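Local structure of p1 (Rice yellow mottle virus, 6TY0) at residues S33-S45 against P85-R97. The protein suppresses RNA silencing in the host plant and takes part in viral spread, this N-terminal part of it carrying a Cys4 zinc finger and probably contributing to RNA binding. Residues are numbered along the deposited sequence; the frame is centred on the assembly and turned at random.
Sequences SQTWDVDSVRDPS and PVHFDVVCADCER. With ZN (zinc ion), chain C.
The second CxxC half of a Cys4 zinc finger, Cys92 to Cys95, is joined here to the loop between strands 26-32 and 45-51; this loop also runs alongside strand 86-90, an outermost strand of its sheet. Ala93 N, between the two ligands, donates to Thr35 O at 3.0 Å in a nearly straight bond, a single backbone link that ties the loop to the zinc-binding turn. The small side chain of Ala93 suits this close approach, its CB lying 3.5 Å from Thr35 O. Cys92 SG and Cys95 SG bind zinc at 2.4 Å each, Cys64 and Cys67 completing the site. Thr35, amphipathic, serves twice: its CG2 lies 4.0 Å from Cys92 CB, and its OG1 reaches Asp94 OD2 through a water. Val38 points its branches into the same join: CG1 lies 3.4 Å from Glu96 OE2 and also meets the Ala93 methyl, while CG2 meets Val90 CG2.

Farther along, alternate strand residues Val86, Phe88 and Val90 turn toward the loop. Branched Val90 splits its contacts: CG2 meets the edge of the Trp36 ring, 3.9 Å from CE3, while CG1 lies against Ser40 OG. Val41 crosses Phe88 at about a right angle; with CG1 anti to its backbone N (chi1 169°), this methyl sits over the centre of the ring face as a CH-pi contact, 3° off the normal. Phe62 of strand 54-64 meets the rings of both Trp36 and Phe88. Pro44, rigid and apolar, packs on Val86, and Arg42 O approaches the Phe88 ring at its edge, 3.4 Å from CZ.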
ATOM      1  N   SER A  33      -3.764  -2.724   4.737  1.00 33.88           N
ATOM      2  CA  SER A  33      -5.076  -3.320   4.754  1.00 35.20           C
ATOM      3  C   SER A  33      -5.491  -3.682   6.144  1.00 36.34           C
ATOM      4  O   SER A  33      -4.763  -3.482   7.131  1.00 33.07           O
ATOM      5  CB  SER A  33      -5.079  -4.577   3.857  1.00 36.53           C
ATOM      6  OG  SER A  33      -4.360  -5.627   4.485  1.00 35.61           O
ATOM      7  N   GLN A  34      -6.684  -4.261   6.207  1.00 37.54           N
ATOM      8  CA  GLN A  34      -7.312  -4.666   7.460  1.00 39.50           C
ATOM      9  C   GLN A  34      -6.515  -5.731   8.201  1.00 34.21           C
ATOM     10  O   GLN A  34      -6.562  -5.796   9.422  1.00 35.84           O
ATOM     11  CB  GLN A  34      -8.729  -5.193   7.160  1.00 43.25           C
ATOM     12  CG  GLN A  34      -9.688  -4.127   6.610  1.00 45.93           C
ATOM     13  CD  GLN A  34      -9.524  -3.707   5.131  1.00 52.38           C
ATOM     14  OE1 GLN A  34      -8.748  -4.272   4.332  1.00 46.91           O
ATOM     15  NE2 GLN A  34     -10.292  -2.674   4.763  1.00 52.70           N
ATOM     16  N   THR A  35      -5.790  -6.566   7.458  1.00 35.67           N
ATOM     17  CA  THR A  35      -4.933  -7.578   8.051  1.00 35.91           C
ATOM     18  C   THR A  35      -4.062  -7.001   9.184  1.00 37.02           C
ATOM     19  O   THR A  35      -3.840  -7.673  10.191  1.00 34.28           O
ATOM     20  CB  THR A  35      -4.143  -8.293   6.960  1.00 40.58           C
ATOM     21  OG1 THR A  35      -5.078  -8.857   6.054  1.00 40.26           O
ATOM     22  CG2 THR A  35      -3.219  -9.402   7.491  1.00 39.60           C
ATOM     23  N   TRP A  36      -3.645  -5.742   9.058  1.00 34.16           N
ATOM     24  CA  TRP A  36      -2.645  -5.160   9.958  1.00 32.28           C
ATOM     25  C   TRP A  36      -3.212  -4.086  10.889  1.00 36.37           C
ATOM     26  O   TRP A  36      -2.448  -3.352  11.540  1.00 34.90           O
ATOM     27  CB  TRP A  36      -1.487  -4.616   9.125  1.00 32.94           C
ATOM     28  CG  TRP A  36      -1.010  -5.616   8.163  1.00 30.03           C
ATOM     29  CD1 TRP A  36      -1.243  -5.625   6.830  1.00 30.58           C
ATOM     30  CD2 TRP A  36      -0.310  -6.815   8.459  1.00 29.78           C
ATOM     31  NE1 TRP A  36      -0.687  -6.718   6.275  1.00 29.53           N
ATOM     32  CE2 TRP A  36      -0.112  -7.480   7.250  1.00 29.36           C
ATOM     33  CE3 TRP A  36       0.190  -7.386   9.637  1.00 32.82           C
ATOM     34  CZ2 TRP A  36       0.560  -8.688   7.162  1.00 29.37           C
ATOM     35  CZ3 TRP A  36       0.861  -8.585   9.544  1.00 32.02           C
ATOM     36  CH2 TRP A  36       1.036  -9.221   8.325  1.00 33.46           C
ATOM     37  N   ASP A  37      -4.549  -4.012  10.959  1.00 36.91           N
ATOM     38  CA  ASP A  37      -5.244  -3.210  11.979  1.00 38.87           C
ATOM     39  C   ASP A  37      -5.246  -3.917  13.333  1.00 42.80           C
ATOM     40  O   ASP A  37      -6.249  -4.515  13.736  1.00 42.11           O
ATOM     41  CB  ASP A  37      -6.697  -2.971  11.560  1.00 43.27           C
ATOM     42  CG  ASP A  37      -6.817  -2.012  10.385  1.00 49.72           C
ATOM     43  OD1 ASP A  37      -5.982  -1.085  10.272  1.00 48.98           O
ATOM     44  OD2 ASP A  37      -7.747  -2.191   9.566  1.00 53.85           O
ATOM     45  N   VAL A  38      -4.111  -3.872  14.015  1.00 43.52           N
ATOM     46  CA  VAL A  38      -3.938  -4.503  15.314  1.00 43.45           C
ATOM     47  C   VAL A  38      -3.190  -3.515  16.192  1.00 43.91           C
ATOM     48  O   VAL A  38      -2.531  -2.629  15.644  1.00 39.98           O
ATOM     49  CB  VAL A  38      -3.163  -5.835  15.202  1.00 45.04           C
ATOM     50  CG1 VAL A  38      -3.964  -6.848  14.418  1.00 42.15           C
ATOM     51  CG2 VAL A  38      -1.793  -5.627  14.558  1.00 44.04           C
ATOM     52  N   ASP A  39      -3.282  -3.662  17.522  1.00 46.10           N
ATOM     53  CA  ASP A  39      -2.778  -2.649  18.485  1.00 48.84           C
ATOM     54  C   ASP A  39      -1.290  -2.361  18.352  1.00 47.59           C
ATOM     55  O   ASP A  39      -0.868  -1.232  18.539  1.00 51.18           O
ATOM     56  CB  ASP A  39      -3.016  -3.079  19.951  1.00 52.05           C
ATOM     57  CG  ASP A  39      -4.430  -2.807  20.430  1.00 63.69           C
ATOM     58  OD1 ASP A  39      -5.388  -2.826  19.621  1.00 70.25           O
ATOM     59  OD2 ASP A  39      -4.587  -2.573  21.644  1.00 75.58           O
ATOM     60  N   SER A  40      -0.501  -3.388  18.047  1.00 46.52           N
ATOM     61  CA  SER A  40       0.964  -3.265  18.019  1.00 48.26           C
ATOM     62  C   SER A  40       1.505  -2.555  16.759  1.00 47.52           C
ATOM     63  O   SER A  40       2.699  -2.309  16.674  1.00 49.58           O
ATOM     64  CB  SER A  40       1.605  -4.649  18.152  1.00 47.15           C
ATOM     65  OG  SER A  40       0.938  -5.582  17.297  1.00 53.97           O
ATOM     66  N   VAL A  41       0.642  -2.248  15.787  1.00 42.33           N
ATOM     67  CA  VAL A  41       1.041  -1.455  14.625  1.00 39.46           C
ATOM     68  C   VAL A  41       0.728   0.005  14.902  1.00 42.34           C
ATOM     69  O   VAL A  41      -0.423   0.396  14.907  1.00 50.33           O
ATOM     70  CB  VAL A  41       0.326  -1.968  13.364  1.00 38.87           C
ATOM     71  CG1 VAL A  41       0.478  -1.048  12.174  1.00 38.00           C
ATOM     72  CG2 VAL A  41       0.881  -3.343  13.023  1.00 39.33           C
ATOM     73  N   ARG A  42       1.744   0.814  15.140  1.00 41.81           N
ATOM     74  CA  ARG A  42       1.526   2.212  15.486  1.00 47.97           C
ATOM     75  C   ARG A  42       2.448   3.071  14.666  1.00 44.94           C
ATOM     76  O   ARG A  42       3.552   2.643  14.318  1.00 40.81           O
ATOM     77  CB  ARG A  42       1.819   2.453  16.980  1.00 53.06           C
ATOM     78  CG  ARG A  42       0.904   1.664  17.900  1.00 60.90           C
ATOM     79  CD  ARG A  42       1.396   1.588  19.334  1.00 67.79           C
ATOM     80  NE  ARG A  42       0.318   1.043  20.146  1.00 82.30           N
ATOM     81  CZ  ARG A  42      -0.781   1.714  20.520  1.00 95.58           C
ATOM     82  NH1 ARG A  42      -0.964   2.997  20.194  1.00 92.71           N
ATOM     83  NH2 ARG A  42      -1.714   1.092  21.240  1.00105.98           N
ATOM     84  N   ASP A  43       2.005   4.297  14.426  1.00 43.08           N
ATOM     85  CA  ASP A  43       2.776   5.285  13.647  1.00 45.58           C
ATOM     86  C   ASP A  43       4.177   5.434  14.233  1.00 42.36           C
ATOM     87  O   ASP A  43       4.306   5.793  15.379  1.00 40.13           O
ATOM     88  CB  ASP A  43       2.072   6.643  13.659  1.00 46.31           C
ATOM     89  CG  ASP A  43       0.754   6.619  12.933  1.00 46.83           C
ATOM     90  OD1 ASP A  43       0.579   5.789  12.026  1.00 52.75           O
ATOM     91  OD2 ASP A  43      -0.110   7.443  13.253  1.00 55.28           O
ATOM     92  N   PRO A  44       5.222   5.091  13.466  1.00 40.28           N
ATOM     93  CA  PRO A  44       6.568   5.226  13.989  1.00 37.47           C
ATOM     94  C   PRO A  44       7.163   6.619  13.859  1.00 38.98           C
ATOM     95  O   PRO A  44       6.774   7.411  12.974  1.00 38.64           O
ATOM     96  CB  PRO A  44       7.388   4.312  13.103  1.00 39.03           C
ATOM     97  CG  PRO A  44       6.657   4.271  11.832  1.00 41.24           C
ATOM     98  CD  PRO A  44       5.207   4.393  12.182  1.00 40.31           C
ATOM     99  N   SER A  45       8.164   6.840  14.698  1.00 36.57           N
ATOM    100  CA  SER A  45       8.936   8.055  14.762  1.00 40.36           C
ATOM    101  C   SER A  45      10.418   7.668  14.670  1.00 41.45           C
ATOM    102  O   SER A  45      10.896   6.869  15.471  1.00 41.98           O
ATOM    103  CB  SER A  45       8.624   8.746  16.073  1.00 42.42           C
ATOM    104  OG  SER A  45       9.289   9.985  16.140  1.00 48.03           O
ATOM    105  N   PRO A  85      14.908   0.847   8.401  1.00 41.28           N
ATOM    106  CA  PRO A  85      13.799  -0.033   7.989  1.00 37.68           C
ATOM    107  C   PRO A  85      12.802  -0.175   9.119  1.00 32.31           C
ATOM    108  O   PRO A  85      13.191  -0.248  10.259  1.00 34.23           O
ATOM    109  CB  PRO A  85      14.482  -1.385   7.758  1.00 43.52           C
ATOM    110  CG  PRO A  85      15.953  -1.108   7.723  1.00 47.19           C
ATOM    111  CD  PRO A  85      16.176   0.102   8.566  1.00 41.78           C
ATOM    112  N   VAL A  86      11.508  -0.130   8.834  1.00 30.83           N
ATOM    113  CA  VAL A  86      10.478  -0.314   9.864  1.00 31.43           C
ATOM    114  C   VAL A  86       9.917  -1.712   9.693  1.00 31.24           C
ATOM    115  O   VAL A  86       9.576  -2.117   8.579  1.00 31.49           O
ATOM    116  CB  VAL A  86       9.331   0.690   9.707  1.00 34.82           C
ATOM    117  CG1 VAL A  86       8.263   0.484  10.803  1.00 34.17           C
ATOM    118  CG2 VAL A  86       9.893   2.109   9.711  1.00 34.65           C
ATOM    119  N   HIS A  87       9.824  -2.437  10.788  1.00 31.02           N
ATOM    120  CA  HIS A  87       9.391  -3.839  10.796  1.00 35.08           C
ATOM    121  C   HIS A  87       8.295  -4.005  11.790  1.00 35.03           C
ATOM    122  O   HIS A  87       8.472  -3.691  12.941  1.00 35.31           O
ATOM    123  CB  HIS A  87      10.531  -4.748  11.241  1.00 39.64           C
ATOM    124  CG  HIS A  87      11.592  -4.871  10.218  1.00 38.69           C
ATOM    125  ND1 HIS A  87      11.339  -5.382   8.969  1.00 44.51           N
ATOM    126  CD2 HIS A  87      12.896  -4.528  10.233  1.00 40.52           C
ATOM    127  CE1 HIS A  87      12.448  -5.349   8.252  1.00 43.88           C
ATOM    128  NE2 HIS A  87      13.410  -4.851   9.002  1.00 40.69           N
ATOM    129  N   PHE A  88       7.145  -4.467  11.332  1.00 33.85           N
ATOM    130  CA  PHE A  88       6.062  -4.847  12.226  1.00 34.12           C
ATOM    131  C   PHE A  88       5.964  -6.348  12.154  1.00 35.15           C
ATOM    132  O   PHE A  88       5.361  -6.900  11.229  1.00 36.12           O
ATOM    133  CB  PHE A  88       4.754  -4.197  11.777  1.00 34.12           C
ATOM    134  CG  PHE A  88       4.729  -2.724  12.020  1.00 31.70           C
ATOM    135  CD1 PHE A  88       4.751  -2.236  13.316  1.00 34.76           C
ATOM    136  CD2 PHE A  88       4.741  -1.838  10.979  1.00 32.63           C
ATOM    137  CE1 PHE A  88       4.764  -0.866  13.551  1.00 36.67           C
ATOM    138  CE2 PHE A  88       4.778  -0.466  11.197  1.00 35.22           C
ATOM    139  CZ  PHE A  88       4.771   0.025  12.491  1.00 35.17           C
ATOM    140  N   ASP A  89       6.612  -6.995  13.125  1.00 36.41           N
ATOM    141  CA  ASP A  89       6.501  -8.443  13.343  1.00 37.60           C
ATOM    142  C   ASP A  89       5.451  -8.648  14.416  1.00 39.30           C
ATOM    143  O   ASP A  89       5.742  -8.511  15.590  1.00 36.12           O
ATOM    144  CB  ASP A  89       7.856  -9.038  13.751  1.00 38.18           C
ATOM    145  CG  ASP A  89       8.910  -8.852  12.651  1.00 40.38           C
ATOM    146  OD1 ASP A  89       8.643  -9.237  11.511  1.00 41.05           O
ATOM    147  OD2 ASP A  89       9.968  -8.278  12.920  1.00 41.02           O
ATOM    148  N   VAL A  90       4.224  -8.953  13.999  1.00 36.50           N
ATOM    149  CA  VAL A  90       3.101  -8.888  14.900  1.00 34.72           C
ATOM    150  C   VAL A  90       2.197 -10.078  14.665  1.00 35.46           C
ATOM    151  O   VAL A  90       2.447 -10.864  13.791  1.00 33.71           O
ATOM    152  CB  VAL A  90       2.309  -7.586  14.649  1.00 37.35           C
ATOM    153  CG1 VAL A  90       3.197  -6.376  14.886  1.00 37.86           C
ATOM    154  CG2 VAL A  90       1.714  -7.565  13.243  1.00 35.72           C
ATOM    155  N   VAL A  91       1.167 -10.207  15.481  1.00 35.40           N
ATOM    156  CA  VAL A  91       0.120 -11.206  15.272  1.00 35.40           C
ATOM    157  C   VAL A  91      -0.949 -10.508  14.458  1.00 33.17           C
ATOM    158  O   VAL A  91      -1.477  -9.467  14.879  1.00 34.06           O
ATOM    159  CB  VAL A  91      -0.444 -11.766  16.602  1.00 34.56           C
ATOM    160  CG1 VAL A  91      -1.551 -12.758  16.344  1.00 37.88           C
ATOM    161  CG2 VAL A  91       0.673 -12.389  17.440  1.00 38.01           C
ATOM    162  N   CYS A  92      -1.254 -11.064  13.296  1.00 33.71           N
ATOM    163  CA  CYS A  92      -2.154 -10.390  12.334  1.00 35.70           C
ATOM    164  C   CYS A  92      -3.616 -10.498  12.827  1.00 41.13           C
ATOM    165  O   CYS A  92      -3.897 -11.204  13.815  1.00 35.95           O
ATOM    166  CB  CYS A  92      -2.004 -10.984  10.937  1.00 35.94           C
ATOM    167  SG  CYS A  92      -2.948 -12.534  10.693  1.00 38.10           S
ATOM    168  N   ALA A  93      -4.525  -9.758  12.183  1.00 38.81           N
ATOM    169  CA  ALA A  93      -5.936  -9.743  12.598  1.00 42.53           C
ATOM    170  C   ALA A  93      -6.623 -11.115  12.532  1.00 39.39           C
ATOM    171  O   ALA A  93      -7.540 -11.374  13.254  1.00 42.60           O
ATOM    172  CB  ALA A  93      -6.734  -8.705  11.795  1.00 38.94           C
ATOM    173  N   ASP A  94      -6.203 -11.999  11.658  1.00 46.99           N
ATOM    174  CA  ASP A  94      -6.847 -13.302  11.620  1.00 51.75           C
ATOM    175  C   ASP A  94      -6.352 -14.188  12.741  1.00 51.38           C
ATOM    176  O   ASP A  94      -7.101 -14.990  13.281  1.00 58.39           O
ATOM    177  CB  ASP A  94      -6.636 -13.953  10.274  1.00 54.23           C
ATOM    178  CG  ASP A  94      -7.121 -13.077   9.160  1.00 58.39           C
ATOM    179  OD1 ASP A  94      -8.310 -12.712   9.184  1.00 56.25           O
ATOM    180  OD2 ASP A  94      -6.311 -12.696   8.293  1.00 59.69           O
ATOM    181  N   CYS A  95      -5.099 -14.006  13.106  1.00 44.33           N
ATOM    182  CA  CYS A  95      -4.467 -14.870  14.074  1.00 43.77           C
ATOM    183  C   CYS A  95      -4.758 -14.455  15.517  1.00 43.81           C
ATOM    184  O   CYS A  95      -4.701 -15.289  16.384  1.00 47.88           O
ATOM    185  CB  CYS A  95      -2.961 -14.952  13.786  1.00 43.35           C
ATOM    186  SG  CYS A  95      -2.625 -15.956  12.316  1.00 41.84           S
ATOM    187  N   GLU A  96      -5.072 -13.186  15.768  1.00 38.82           N
ATOM    188  CA  GLU A  96      -5.598 -12.724  17.054  1.00 49.98           C
ATOM    189  C   GLU A  96      -6.778 -13.549  17.627  1.00 49.30           C
ATOM    190  O   GLU A  96      -6.873 -13.741  18.829  1.00 48.84           O
ATOM    191  CB  GLU A  96      -6.153 -11.318  16.887  1.00 52.52           C
ATOM    192  CG  GLU A  96      -5.173 -10.198  17.018  1.00 55.78           C
ATOM    193  CD  GLU A  96      -5.852  -8.853  16.849  1.00 59.73           C
ATOM    194  OE1 GLU A  96      -6.916  -8.784  16.194  1.00 72.88           O
ATOM    195  OE2 GLU A  96      -5.330  -7.858  17.375  1.00 59.45           O
ATOM    196  N   ARG A  97      -7.638 -14.018  16.727  1.00 54.56           N
ATOM    197  CA  ARG A  97      -8.937 -14.591  17.032  1.00 61.78           C
ATOM    198  C   ARG A  97      -8.958 -16.126  17.231  1.00 61.44           C
ATOM    199  O   ARG A  97      -7.927 -16.783  17.435  1.00 62.04           O
ATOM    200  CB  ARG A  97      -9.883 -14.191  15.899  1.00 65.87           C
TER
HETATM  201 ZN    ZN C 201      -1.450 -14.390  10.961  1.00 36.85          ZN
HETATM  202  O   HOH W   1      -7.336 -10.114   7.619  1.00 55.54           O
HETATM  203  O   HOH W   2      -5.173  -5.474  18.256  1.00 53.91           O
HETATM  204  O   HOH W   3       1.141  -8.565  17.744  1.00 54.09           O